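PDB 4IHZ: CrataBL from Crataeva tapia, which inhibits trypsin and probably, more strongly, factor Xa, and probably also acts as a lectin for glucose and N-acetylglucosamine. Local coordinates for residues V51-Q56 with V158-A163; T87-S92 with V98-G103; S92-L97 with R146-P151; W111-R116 with K122-P127. One frame throughout, in Å; residues are numbered along the deposited sequence.

Contact 1: residues V51-Q56 with V158-A163; sequences VIFTPQ and VRFTRA
Phe53 and Phe160 sit on strands 52-55 and 158-162, which do not pair with each other; their CA atoms are 11.2 Å apart, and each residue's bond from CA to CB points toward the other segment. Of the two segments, only these two rings touch. Both side chains place CG anti to the backbone carbonyl carbon (chi1 -61° in Phe53, -55° in Phe160), and this turns each ring toward the other strand. There they form an offset T-shaped pair, the edge of Phe53 turned to the face of Phe160, with the ring planes at 85° and the centroids 5.6 Å apart. The offset brings Phe53 CZ to 3.8 Å from Phe160 CE1, with Phe160 CD1 a little further off at 4.1 Å from the same CZ. Ile114 of strand 112-117 packs against both rings, Leu69 and Ile71 flank Phe53, and the ring of Tyr121 meets that of Phe160. Strand 158-162 pairs with 8-12 and strand 52-55 with 69-72, so the rings join two separate strand pairs of the beta-trefoil, consistent with packing inside its barrel. Only carbon meets carbon across this contact. It therefore rests on burial and shape, helped perhaps by the weak attraction between the ring hydrogens of Phe53 and the pi cloud of Phe160, and not on directional polar bonds.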
loop_
_atom_site.group_PDB
_atom_site.type_symbol
_atom_site.label_atom_id
_atom_site.label_comp_id
_atom_site.label_asym_id
_atom_site.label_seq_id
_atom_site.Cartn_x
_atom_site.Cartn_y
_atom_site.Cartn_z
ATOM N N VAL A 51 -13.955 6.339 1.139
ATOM C CA VAL A 51 -12.656 6.689 1.707
ATOM C C VAL A 51 -12.769 6.792 3.236
ATOM O O VAL A 51 -13.865 6.954 3.758
ATOM C CB VAL A 51 -12.094 7.991 1.127
ATOM C CG1 VAL A 51 -11.913 7.936 -0.424
ATOM C CG2 VAL A 51 -12.927 9.210 1.541
ATOM N N ILE A 52 -11.613 6.800 3.918
ATOM C CA ILE A 52 -11.557 7.018 5.334
ATOM C C ILE A 52 -10.600 8.194 5.547
ATOM O O ILE A 52 -9.539 8.273 4.892
ATOM C CB ILE A 52 -11.065 5.728 6.065
ATOM C CG1 ILE A 52 -12.226 4.722 6.121
ATOM C CG2 ILE A 52 -10.604 6.085 7.480
ATOM C CD1 ILE A 52 -11.847 3.398 6.675
ATOM N N PHE A 53 -10.982 9.100 6.443
ATOM C CA PHE A 53 -10.159 10.258 6.810
ATOM C C PHE A 53 -9.480 10.008 8.127
ATOM O O PHE A 53 -10.129 9.548 9.097
ATOM C CB PHE A 53 -11.076 11.480 6.956
ATOM C CG PHE A 53 -11.795 11.825 5.703
ATOM C CD1 PHE A 53 -11.098 12.360 4.638
ATOM C CD2 PHE A 53 -13.167 11.604 5.577
ATOM C CE1 PHE A 53 -11.739 12.676 3.462
ATOM C CE2 PHE A 53 -13.830 11.920 4.386
ATOM C CZ PHE A 53 -13.114 12.458 3.331
ATOM N N THR A 54 -8.173 10.239 8.149
ATOM C CA THR A 54 -7.401 10.086 9.382
ATOM C C THR A 54 -6.756 11.419 9.685
ATOM O O THR A 54 -5.780 11.804 9.023
ATOM C CB THR A 54 -6.304 9.004 9.235
ATOM O OG1 THR A 54 -6.899 7.770 8.816
ATOM C CG2 THR A 54 -5.621 8.784 10.587
ATOM N N PRO A 55 -7.297 12.148 10.688
ATOM C CA PRO A 55 -6.656 13.422 11.050
ATOM C C PRO A 55 -5.230 13.222 11.584
ATOM O O PRO A 55 -4.896 12.162 12.127
ATOM C CB PRO A 55 -7.528 13.954 12.191
ATOM C CG PRO A 55 -8.815 13.177 12.140
ATOM C CD PRO A 55 -8.439 11.823 11.574
ATOM N N GLN A 56 -4.417 14.255 11.433
ATOM C CA GLN A 56 -3.051 14.246 11.926
ATOM C C GLN A 56 -2.975 13.981 13.448
ATOM O O GLN A 56 -2.061 13.307 13.926
ATOM C CB GLN A 56 -2.354 15.531 11.520
ATOM C CG GLN A 56 -0.905 15.604 12.005
ATOM C CD GLN A 56 -0.148 16.686 11.302
ATOM O OE1 GLN A 56 -0.680 17.779 11.047
ATOM N NE2 GLN A 56 1.107 16.398 10.983
ATOM N N VAL A 158 -17.876 19.415 -3.058
ATOM C CA VAL A 158 -18.215 18.035 -2.710
ATOM C C VAL A 158 -19.015 17.952 -1.437
ATOM O O VAL A 158 -19.045 18.872 -0.601
ATOM C CB VAL A 158 -16.933 17.097 -2.558
ATOM C CG1 VAL A 158 -16.151 17.033 -3.889
ATOM C CG2 VAL A 158 -16.011 17.574 -1.371
ATOM N N ARG A 159 -19.667 16.797 -1.309
ATOM C CA ARG A 159 -20.392 16.407 -0.129
ATOM C C ARG A 159 -19.923 15.001 0.219
ATOM O O ARG A 159 -19.263 14.333 -0.591
ATOM C CB ARG A 159 -21.893 16.415 -0.442
ATOM C CG ARG A 159 -22.270 15.488 -1.627
ATOM C CD ARG A 159 -23.718 15.770 -2.128
ATOM N NE ARG A 159 -24.002 14.982 -3.335
ATOM C CZ ARG A 159 -24.523 13.757 -3.338
ATOM N NH1 ARG A 159 -24.902 13.172 -2.198
ATOM N NH2 ARG A 159 -24.700 13.110 -4.488
ATOM N N PHE A 160 -20.290 14.540 1.403
ATOM C CA PHE A 160 -19.804 13.251 1.881
ATOM C C PHE A 160 -20.985 12.436 2.347
ATOM O O PHE A 160 -21.773 12.891 3.178
ATOM C CB PHE A 160 -18.800 13.428 3.018
ATOM C CG PHE A 160 -17.643 14.327 2.667
ATOM C CD1 PHE A 160 -16.615 13.862 1.856
ATOM C CD2 PHE A 160 -17.593 15.655 3.117
ATOM C CE1 PHE A 160 -15.542 14.679 1.513
ATOM C CE2 PHE A 160 -16.519 16.486 2.788
ATOM C CZ PHE A 160 -15.480 16.004 1.987
ATOM N N THR A 161 -21.133 11.253 1.779
ATOM C CA THR A 161 -22.208 10.372 2.176
ATOM C C THR A 161 -21.616 9.223 2.973
ATOM O O THR A 161 -20.753 8.503 2.445
ATOM C CB THR A 161 -22.949 9.856 0.916
ATOM O OG1 THR A 161 -23.644 10.953 0.306
ATOM C CG2 THR A 161 -23.974 8.782 1.264
ATOM N N ARG A 162 -22.085 9.016 4.197
ATOM C CA ARG A 162 -21.569 7.917 5.010
ATOM C C ARG A 162 -21.938 6.609 4.341
ATOM O O ARG A 162 -23.078 6.449 3.888
ATOM C CB ARG A 162 -22.142 7.980 6.432
ATOM C CG ARG A 162 -21.622 6.861 7.301
ATOM C CD ARG A 162 -22.079 7.006 8.745
ATOM N NE ARG A 162 -21.586 5.860 9.507
ATOM C CZ ARG A 162 -21.338 5.861 10.818
ATOM N NH1 ARG A 162 -21.528 6.966 11.540
ATOM N NH2 ARG A 162 -20.870 4.760 11.401
ATOM N N ALA A 163 -20.960 5.712 4.216
ATOM C CA ALA A 163 -21.184 4.388 3.622
ATOM C C ALA A 163 -21.585 3.444 4.701
ATOM O O ALA A 163 -21.054 3.499 5.793
ATOM C CB ALA A 163 -19.916 3.876 2.974
#

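Contact 2: residues T87-S92 with V98-G103; sequences TVKSSS and VVTTGG
Lys89 reaches over Thr100 with its whole length. Its CB lies 4.2 Å from Thr100 CG2; CG is placed anti to the carbonyl carbon (chi1 -62°), and from there the extended chain runs across the threonine at about a right angle. CG and CD pass Thr100 OG1, CD at 3.5 Å, and CE lies 3.4 Å from the same oxygen. The hydroxyl's own proton goes to Thr101 O. NZ, at the tip, gives one hydrogen bond to Pro34 O and one to each of two waters, the first bound in turn to Thr101 O and the second to Gly102 O. Beneath this side chain lies the antiparallel beta hairpin of strands 87-91 and 96-100, one of the hairpins that cap the barrel in a beta-trefoil. Thr87 with Thr100 and Lys89 with Val98 are hydrogen-bonded pairs, the shortest bonds being Thr87 N to Thr100 O and Val98 N to Lys89 O, both 2.8 Å. Val88 and Val99, the non-hydrogen-bonded pair between them, turn their side chains to the other face. Thr87 CG2 fits between Thr100 OG1 at 3.4 Å and Gly103 CA at 3.7 Å, while Thr87 OG1 is hydrogen-bonded to Gly109 O.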
loop_
_atom_site.group_PDB
_atom_site.type_symbol
_atom_site.label_atom_id
_atom_site.label_comp_id
_atom_site.label_asym_id
_atom_site.label_seq_id
_atom_site.Cartn_x
_atom_site.Cartn_y
_atom_site.Cartn_z
ATOM N N THR A 87 -2.240 10.587 -2.338
ATOM C CA THR A 87 -1.107 11.496 -2.354
ATOM C C THR A 87 -1.247 12.292 -3.654
ATOM O O THR A 87 -2.294 12.236 -4.334
ATOM C CB THR A 87 0.230 10.718 -2.303
ATOM O OG1 THR A 87 1.325 11.624 -2.238
ATOM C CG2 THR A 87 0.411 9.763 -3.490
ATOM N N VAL A 88 -0.217 13.058 -3.992
ATOM C CA VAL A 88 -0.208 13.768 -5.260
ATOM C C VAL A 88 1.077 13.469 -5.988
ATOM O O VAL A 88 2.115 13.368 -5.369
ATOM C CB VAL A 88 -0.365 15.309 -5.024
ATOM C CG1 VAL A 88 0.067 16.158 -6.266
ATOM C CG2 VAL A 88 -1.786 15.601 -4.594
ATOM N N LYS A 89 0.995 13.294 -7.305
ATOM C CA LYS A 89 2.171 13.026 -8.126
ATOM C C LYS A 89 2.150 13.931 -9.331
ATOM O O LYS A 89 1.088 14.402 -9.733
ATOM C CB LYS A 89 2.228 11.567 -8.587
ATOM C CG LYS A 89 2.321 10.555 -7.412
ATOM C CD LYS A 89 2.456 9.135 -7.922
ATOM C CE LYS A 89 2.504 8.122 -6.794
ATOM N NZ LYS A 89 2.862 6.764 -7.333
ATOM N N SER A 90 3.330 14.185 -9.883
ATOM C CA SER A 90 3.423 14.956 -11.121
ATOM C C SER A 90 3.264 14.008 -12.301
ATOM O O SER A 90 3.769 12.872 -12.254
ATOM C CB SER A 90 4.769 15.676 -11.193
ATOM O OG SER A 90 5.816 14.725 -11.162
ATOM N N SER A 91 2.553 14.441 -13.350
ATOM C CA SER A 91 2.351 13.625 -14.551
ATOM C C SER A 91 2.393 14.479 -15.816
ATOM O O SER A 91 1.494 15.289 -16.032
ATOM C CB SER A 91 0.994 12.878 -14.526
ATOM O OG SER A 91 0.841 12.193 -15.757
ATOM N N SER A 92 3.397 14.287 -16.667
ATOM C CA SER A 92 3.443 15.149 -17.872
ATOM C C SER A 92 2.284 14.811 -18.825
ATOM O O SER A 92 1.742 15.696 -19.498
ATOM C CB SER A 92 4.811 15.106 -18.583
ATOM O OG SER A 92 5.057 13.825 -19.130
ATOM N N VAL A 98 -1.486 15.475 -10.136
ATOM C CA VAL A 98 -2.697 14.633 -10.080
ATOM C C VAL A 98 -2.792 13.972 -8.722
ATOM O O VAL A 98 -1.773 13.712 -8.073
ATOM C CB VAL A 98 -2.721 13.546 -11.207
ATOM C CG1 VAL A 98 -2.720 14.199 -12.571
ATOM C CG2 VAL A 98 -1.505 12.604 -11.136
ATOM N N VAL A 99 -4.020 13.749 -8.291
ATOM C CA VAL A 99 -4.243 12.887 -7.083
ATOM C C VAL A 99 -4.005 11.458 -7.492
ATOM O O VAL A 99 -4.488 11.024 -8.531
ATOM C CB VAL A 99 -5.654 13.082 -6.532
ATOM C CG1 VAL A 99 -5.870 12.173 -5.299
ATOM C CG2 VAL A 99 -5.887 14.529 -6.080
ATOM N N THR A 100 -3.310 10.690 -6.647
ATOM C CA THR A 100 -3.181 9.230 -6.899
ATOM C C THR A 100 -3.286 8.489 -5.602
ATOM O O THR A 100 -3.228 9.089 -4.528
ATOM C CB THR A 100 -1.850 8.830 -7.529
ATOM O OG1 THR A 100 -0.808 8.993 -6.546
ATOM C CG2 THR A 100 -1.530 9.713 -8.760
ATOM N N THR A 101 -3.381 7.169 -5.721
ATOM C CA THR A 101 -3.182 6.373 -4.531
ATOM C C THR A 101 -1.677 6.034 -4.430
ATOM O O THR A 101 -0.861 6.575 -5.160
ATOM C CB THR A 101 -4.025 5.074 -4.542
ATOM O OG1 THR A 101 -3.578 4.255 -5.618
ATOM C CG2 THR A 101 -5.569 5.387 -4.738
ATOM N N GLY A 102 -1.297 5.155 -3.511
ATOM C CA GLY A 102 0.076 4.712 -3.457
ATOM C C GLY A 102 0.942 5.579 -2.549
ATOM O O GLY A 102 2.182 5.445 -2.560
ATOM N N GLY A 103 0.307 6.427 -1.750
ATOM C CA GLY A 103 0.999 7.260 -0.771
ATOM C C GLY A 103 1.426 6.527 0.490
ATOM O O GLY A 103 1.342 5.304 0.603
HETATM O O HOH W 1 -0.015 5.959 -7.804
HETATM O O HOH W 2 3.225 5.047 -5.174
#

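Contact 3: residues S92-L97 with R146-P151; sequences SIHRGL and RRYLAP
His94 O and Leu97 O are both hydrogen-bonded to NH2 of Arg152. Tyr148 OH comes within 3.2 Å of His94 O, but its hydrogen bond is with Val141 O. His94 belongs to the type I turn from Ser92 to Arg95, closed by a bond from Arg95 N to Ser92 O and followed by a G1 beta bulge in which Arg95 and Gly96 both face Ser91. This end of hairpin 87-91/96-100 packs against strand 148-151, which belongs to another hairpin of the beta-trefoil. The central pair is T-shaped: the edge of the His94 imidazole is turned to the face of the Tyr148 phenol, centroids 5.0 Å apart and planes at 82°. His94 CD2 makes the approach, 3.6 Å from Tyr148 CE2 and 3.7 Å from Tyr148 CZ. Rotation of the imidazole is fixed by a hydrogen bond between ND1 and Ser91 OG, and one of its faces carries Ile93 CG2. Tyr148 projects its ring with CG between the backbone N and the carbonyl carbon (chi1 57°), which carries OH past the histidine to 3.5 Å from His94 CB. Further along, Leu97 lies against the ring of Pro151, its CB 3.7 Å from the proline CG. Ala150 CB rests 3.4 Å from Leu97 O, the second oxygen held by Arg152.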
loop_
_atom_site.group_PDB
_atom_site.type_symbol
_atom_site.label_atom_id
_atom_site.label_comp_id
_atom_site.label_asym_id
_atom_site.label_seq_id
_atom_site.Cartn_x
_atom_site.Cartn_y
_atom_site.Cartn_z
ATOM N N SER A 92 3.397 14.287 -16.667
ATOM C CA SER A 92 3.443 15.149 -17.872
ATOM C C SER A 92 2.284 14.811 -18.825
ATOM O O SER A 92 1.742 15.696 -19.498
ATOM C CB SER A 92 4.811 15.106 -18.583
ATOM O OG SER A 92 5.057 13.825 -19.130
ATOM N N ILE A 93 1.890 13.538 -18.854
ATOM C CA ILE A 93 0.781 13.055 -19.690
ATOM C C ILE A 93 -0.513 13.794 -19.304
ATOM O O ILE A 93 -1.345 14.084 -20.151
ATOM C CB ILE A 93 0.541 11.511 -19.497
ATOM C CG1 ILE A 93 1.793 10.719 -19.882
ATOM C CG2 ILE A 93 -0.690 11.043 -20.290
ATOM C CD1 ILE A 93 1.830 10.110 -21.284
ATOM N N HIS A 94 -0.643 14.120 -18.022
ATOM C CA HIS A 94 -1.813 14.801 -17.524
ATOM C C HIS A 94 -1.586 16.286 -17.310
ATOM O O HIS A 94 -2.438 16.971 -16.747
ATOM C CB HIS A 94 -2.316 14.086 -16.243
ATOM C CG HIS A 94 -2.719 12.675 -16.495
ATOM N ND1 HIS A 94 -1.817 11.631 -16.465
ATOM C CD2 HIS A 94 -3.915 12.130 -16.823
ATOM C CE1 HIS A 94 -2.449 10.501 -16.739
ATOM N NE2 HIS A 94 -3.719 10.780 -16.981
ATOM N N ARG A 95 -0.475 16.800 -17.854
ATOM C CA ARG A 95 -0.116 18.226 -17.756
ATOM C C ARG A 95 -0.128 18.805 -16.345
ATOM O O ARG A 95 -0.566 19.937 -16.137
ATOM C CB ARG A 95 -1.021 19.069 -18.635
ATOM C CG ARG A 95 -0.868 18.833 -20.109
ATOM C CD ARG A 95 -1.749 19.812 -20.835
ATOM N NE ARG A 95 -1.163 21.160 -20.959
ATOM C CZ ARG A 95 -1.865 22.296 -20.889
ATOM N NH1 ARG A 95 -3.184 22.263 -20.672
ATOM N NH2 ARG A 95 -1.251 23.467 -21.033
ATOM N N GLY A 96 0.321 18.024 -15.368
ATOM C CA GLY A 96 0.614 18.599 -14.065
ATOM C C GLY A 96 0.373 17.625 -12.941
ATOM O O GLY A 96 0.457 16.398 -13.129
ATOM N N LEU A 97 0.080 18.186 -11.778
ATOM C CA LEU A 97 -0.126 17.373 -10.581
ATOM C C LEU A 97 -1.455 16.676 -10.693
ATOM O O LEU A 97 -2.419 17.216 -11.221
ATOM C CB LEU A 97 -0.135 18.237 -9.311
ATOM C CG LEU A 97 1.098 19.121 -9.034
ATOM C CD1 LEU A 97 0.891 20.111 -7.865
ATOM C CD2 LEU A 97 2.349 18.294 -8.837
ATOM N N ARG A 146 -11.719 9.881 -19.493
ATOM C CA ARG A 146 -12.126 9.883 -18.085
ATOM C C ARG A 146 -11.770 11.202 -17.410
ATOM O O ARG A 146 -10.894 11.946 -17.868
ATOM C CB ARG A 146 -11.459 8.760 -17.301
ATOM C CG ARG A 146 -12.157 7.502 -17.442
ATOM C CD ARG A 146 -11.481 6.445 -16.615
ATOM N NE ARG A 146 -12.080 5.205 -17.007
ATOM C CZ ARG A 146 -11.646 4.010 -16.625
ATOM N NH1 ARG A 146 -10.601 3.918 -15.820
ATOM N NH2 ARG A 146 -12.270 2.923 -17.061
ATOM N N ARG A 147 -12.476 11.497 -16.337
ATOM C CA ARG A 147 -12.175 12.663 -15.520
ATOM C C ARG A 147 -11.505 12.248 -14.263
ATOM O O ARG A 147 -11.895 11.232 -13.660
ATOM C CB ARG A 147 -13.448 13.429 -15.206
ATOM C CG ARG A 147 -14.236 13.711 -16.491
ATOM C CD ARG A 147 -15.016 14.978 -16.426
ATOM N NE ARG A 147 -15.928 15.038 -15.296
ATOM C CZ ARG A 147 -16.734 16.067 -15.073
ATOM N NH1 ARG A 147 -16.756 17.090 -15.936
ATOM N NH2 ARG A 147 -17.537 16.074 -14.030
ATOM N N TYR A 148 -10.512 13.005 -13.835
ATOM C CA TYR A 148 -9.694 12.601 -12.677
ATOM C C TYR A 148 -9.525 13.776 -11.744
ATOM O O TYR A 148 -9.644 14.932 -12.148
ATOM C CB TYR A 148 -8.324 12.075 -13.143
ATOM C CG TYR A 148 -7.544 13.060 -13.972
ATOM C CD1 TYR A 148 -6.681 13.964 -13.347
ATOM C CD2 TYR A 148 -7.669 13.074 -15.346
ATOM C CE1 TYR A 148 -5.959 14.892 -14.115
ATOM C CE2 TYR A 148 -6.964 13.992 -16.101
ATOM C CZ TYR A 148 -6.094 14.861 -15.469
ATOM O OH TYR A 148 -5.386 15.779 -16.203
ATOM N N LEU A 149 -9.247 13.487 -10.488
ATOM C CA LEU A 149 -9.011 14.524 -9.471
ATOM C C LEU A 149 -7.571 15.042 -9.529
ATOM O O LEU A 149 -6.641 14.279 -9.738
ATOM C CB LEU A 149 -9.342 13.980 -8.075
ATOM C CG LEU A 149 -10.783 13.587 -7.810
ATOM C CD1 LEU A 149 -10.788 13.143 -6.361
ATOM C CD2 LEU A 149 -11.738 14.777 -8.031
ATOM N N ALA A 150 -7.422 16.365 -9.400
ATOM C CA ALA A 150 -6.096 17.001 -9.495
ATOM C C ALA A 150 -6.078 18.275 -8.671
ATOM O O ALA A 150 -7.060 19.014 -8.622
ATOM C CB ALA A 150 -5.793 17.304 -10.917
ATOM N N PRO A 151 -4.936 18.565 -8.038
ATOM C CA PRO A 151 -4.877 19.779 -7.199
ATOM C C PRO A 151 -4.429 20.979 -8.021
ATOM O O PRO A 151 -3.250 21.336 -8.053
ATOM C CB PRO A 151 -3.848 19.400 -6.125
ATOM C CG PRO A 151 -2.909 18.461 -6.840
ATOM C CD PRO A 151 -3.751 17.706 -7.869
#

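Contact 4: residues W111-R116 with K122-P127; sequences WFRIER and KLVHCP
The antiparallel beta hairpin of strands 112-117 and 120-125, consistent with one of the barrel hairpins of a beta-trefoil, brings Phe112 against His125 and Arg113 against Val124. Five backbone hydrogen bonds tie the strands, from Cys126 N to Trp111 O at one end to the pair Glu115 and Lys122 at the other. On the face of Phe112 and Ile114, His125 turns its edge to the phenyl face, planes at 65°, with CD2 3.5 Å above the plane and over its centre. That carbon is also 3.1 Å from Trp111 O. With CG anti to the backbone N (chi1 179°), the His125 ring leans over Phe112, and the hydrogen bond between NE2 and Gly109 O fixes its turn. Ile114 and Leu123 continue this face side by side. On the other face the extended Arg113 chain passes Cys126, its NE 3.4 Å from SG, the sulfur joined in a disulfide to Cys133; NE itself is hydrogen-bonded to Asn68. Glu115 crosses Val124, OE2 3.6 Å from the valine CG2. Its salt bridge to Lys122 is long, OE1 to NZ 3.9 Å; the amine also has a salt bridge to Asp135. A water donating to OE1 at 2.6 Å and accepting from NZ links Glu115 and Lys122. At the far end another water accepts from Trp111 N and donates to Cys126 O at 2.7 Å.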
loop_
_atom_site.group_PDB
_atom_site.type_symbol
_atom_site.label_atom_id
_atom_site.label_comp_id
_atom_site.label_asym_id
_atom_site.label_seq_id
_atom_site.Cartn_x
_atom_site.Cartn_y
_atom_site.Cartn_z
ATOM N N TRP A 111 -0.717 14.915 2.879
ATOM C CA TRP A 111 -1.667 15.720 3.626
ATOM C C TRP A 111 -2.698 16.431 2.764
ATOM O O TRP A 111 -2.364 17.213 1.841
ATOM C CB TRP A 111 -0.914 16.747 4.489
ATOM C CG TRP A 111 -0.009 16.075 5.514
ATOM C CD1 TRP A 111 1.360 16.112 5.555
ATOM C CD2 TRP A 111 -0.420 15.245 6.618
ATOM N NE1 TRP A 111 1.831 15.379 6.623
ATOM C CE2 TRP A 111 0.771 14.837 7.298
ATOM C CE3 TRP A 111 -1.663 14.809 7.108
ATOM C CZ2 TRP A 111 0.747 14.025 8.444
ATOM C CZ3 TRP A 111 -1.687 13.988 8.252
ATOM C CH2 TRP A 111 -0.483 13.602 8.903
ATOM N N PHE A 112 -3.952 16.157 3.087
ATOM C CA PHE A 112 -5.084 16.891 2.498
ATOM C C PHE A 112 -5.837 17.576 3.620
ATOM O O PHE A 112 -5.599 17.300 4.807
ATOM C CB PHE A 112 -6.025 15.897 1.797
ATOM C CG PHE A 112 -5.413 15.208 0.613
ATOM C CD1 PHE A 112 -5.697 15.658 -0.680
ATOM C CD2 PHE A 112 -4.566 14.083 0.780
ATOM C CE1 PHE A 112 -5.159 15.035 -1.784
ATOM C CE2 PHE A 112 -4.009 13.443 -0.320
ATOM C CZ PHE A 112 -4.311 13.887 -1.603
ATOM N N ARG A 113 -6.775 18.449 3.262
ATOM C CA ARG A 113 -7.713 18.963 4.242
ATOM C C ARG A 113 -9.084 19.024 3.612
ATOM O O ARG A 113 -9.204 19.119 2.393
ATOM C CB ARG A 113 -7.338 20.396 4.706
ATOM C CG ARG A 113 -5.955 20.450 5.327
ATOM C CD ARG A 113 -5.576 21.879 5.691
ATOM N NE ARG A 113 -4.215 21.838 6.214
ATOM C CZ ARG A 113 -3.612 22.848 6.825
ATOM N NH1 ARG A 113 -4.252 24.004 6.993
ATOM N NH2 ARG A 113 -2.374 22.685 7.260
ATOM N N ILE A 114 -10.103 18.997 4.468
ATOM C CA ILE A 114 -11.491 19.254 4.059
ATOM C C ILE A 114 -11.792 20.693 4.493
ATOM O O ILE A 114 -11.619 21.036 5.667
ATOM C CB ILE A 114 -12.469 18.303 4.748
ATOM C CG1 ILE A 114 -12.169 16.857 4.327
ATOM C CG2 ILE A 114 -13.928 18.673 4.381
ATOM C CD1 ILE A 114 -12.973 15.783 5.119
ATOM N N GLU A 115 -12.191 21.527 3.541
ATOM C CA GLU A 115 -12.522 22.938 3.866
ATOM C C GLU A 115 -13.917 23.256 3.449
ATOM O O GLU A 115 -14.408 22.710 2.463
ATOM C CB GLU A 115 -11.547 23.909 3.205
ATOM C CG GLU A 115 -10.115 23.743 3.741
ATOM C CD GLU A 115 -9.076 24.625 3.087
ATOM O OE1 GLU A 115 -9.402 25.393 2.148
ATOM O OE2 GLU A 115 -7.891 24.523 3.508
ATOM N N ARG A 116 -14.572 24.174 4.172
ATOM C CA ARG A 116 -15.884 24.616 3.691
ATOM C C ARG A 116 -15.753 25.413 2.396
ATOM O O ARG A 116 -14.790 26.144 2.193
ATOM C CB ARG A 116 -16.623 25.455 4.724
ATOM C CG ARG A 116 -16.962 24.662 5.966
ATOM C CD ARG A 116 -17.983 25.393 6.802
ATOM N NE ARG A 116 -18.433 24.540 7.914
ATOM C CZ ARG A 116 -19.337 23.561 7.794
ATOM N NH1 ARG A 116 -19.906 23.283 6.627
ATOM N NH2 ARG A 116 -19.646 22.835 8.861
ATOM N N LYS A 122 -14.806 21.399 0.057
ATOM C CA LYS A 122 -13.847 21.080 -0.970
ATOM C C LYS A 122 -12.688 20.331 -0.328
ATOM O O LYS A 122 -12.433 20.441 0.879
ATOM C CB LYS A 122 -13.326 22.338 -1.649
ATOM C CG LYS A 122 -12.520 23.262 -0.752
ATOM C CD LYS A 122 -12.075 24.495 -1.507
ATOM C CE LYS A 122 -11.372 25.449 -0.541
ATOM N NZ LYS A 122 -10.874 26.678 -1.238
ATOM N N LEU A 123 -12.015 19.530 -1.140
ATOM C CA LEU A 123 -10.739 18.934 -0.739
ATOM C C LEU A 123 -9.609 19.819 -1.217
ATOM O O LEU A 123 -9.667 20.417 -2.315
ATOM C CB LEU A 123 -10.576 17.536 -1.367
ATOM C CG LEU A 123 -11.583 16.484 -0.943
ATOM C CD1 LEU A 123 -11.172 15.173 -1.683
ATOM C CD2 LEU A 123 -11.553 16.288 0.543
ATOM N N VAL A 124 -8.564 19.922 -0.388
ATOM C CA VAL A 124 -7.356 20.635 -0.785
ATOM C C VAL A 124 -6.185 19.709 -0.483
ATOM O O VAL A 124 -6.278 18.831 0.387
ATOM C CB VAL A 124 -7.204 22.007 -0.035
ATOM C CG1 VAL A 124 -8.462 22.857 -0.245
ATOM C CG2 VAL A 124 -6.921 21.763 1.441
ATOM N N HIS A 125 -5.087 19.896 -1.191
ATOM C CA HIS A 125 -3.882 19.134 -0.861
ATOM C C HIS A 125 -2.862 20.153 -0.377
ATOM O O HIS A 125 -2.756 21.227 -0.953
ATOM C CB HIS A 125 -3.348 18.397 -2.079
ATOM C CG HIS A 125 -2.102 17.627 -1.786
ATOM N ND1 HIS A 125 -0.852 18.059 -2.181
ATOM C CD2 HIS A 125 -1.906 16.483 -1.087
ATOM C CE1 HIS A 125 0.061 17.197 -1.762
ATOM N NE2 HIS A 125 -0.551 16.247 -1.073
ATOM N N CYS A 126 -2.100 19.788 0.650
ATOM C CA CYS A 126 -1.237 20.764 1.321
ATOM C C CYS A 126 0.164 20.238 1.261
ATOM O O CYS A 126 0.532 19.368 2.041
ATOM C CB CYS A 126 -1.666 20.953 2.774
ATOM S SG CYS A 126 -3.389 21.506 2.923
ATOM N N PRO A 127 0.953 20.757 0.313
ATOM C CA PRO A 127 2.339 20.349 0.258
ATOM C C PRO A 127 2.999 20.509 1.649
ATOM O O PRO A 127 2.847 21.546 2.315
ATOM C CB PRO A 127 2.917 21.258 -0.825
ATOM C CG PRO A 127 1.715 21.658 -1.645
ATOM C CD PRO A 127 0.663 21.852 -0.630
HETATM O O HOH W 3 1.161 16.775 1.525
HETATM O O HOH W 4 -9.793 27.821 1.289
HETATM O O HOH W 5 -13.684 27.595 0.084
#

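From the N terminus, the chain first enters contact 1 at 51-56, whose loop closes only at 158-163, near the C terminus, so the other three all lie within it. Contact 2 follows as a short hairpin, 87-92 with 98-103. Contact 3 starts at its turn, sharing Ser92, and packs that hairpin against strand 148-151; the segments of contacts 2 and 3 alternate and so cross. Contact 4, the hairpin 111-116 with 122-127, opens after contact 2 has closed and is enclosed by contact 3. Contacts 1 and 4 probably belong to the barrel of the beta-trefoil. Contact 4 touches all the others, with Val88 and Pro151 both reaching His125. Contacts 2 and 3 lie across the chain's centre from contact 1.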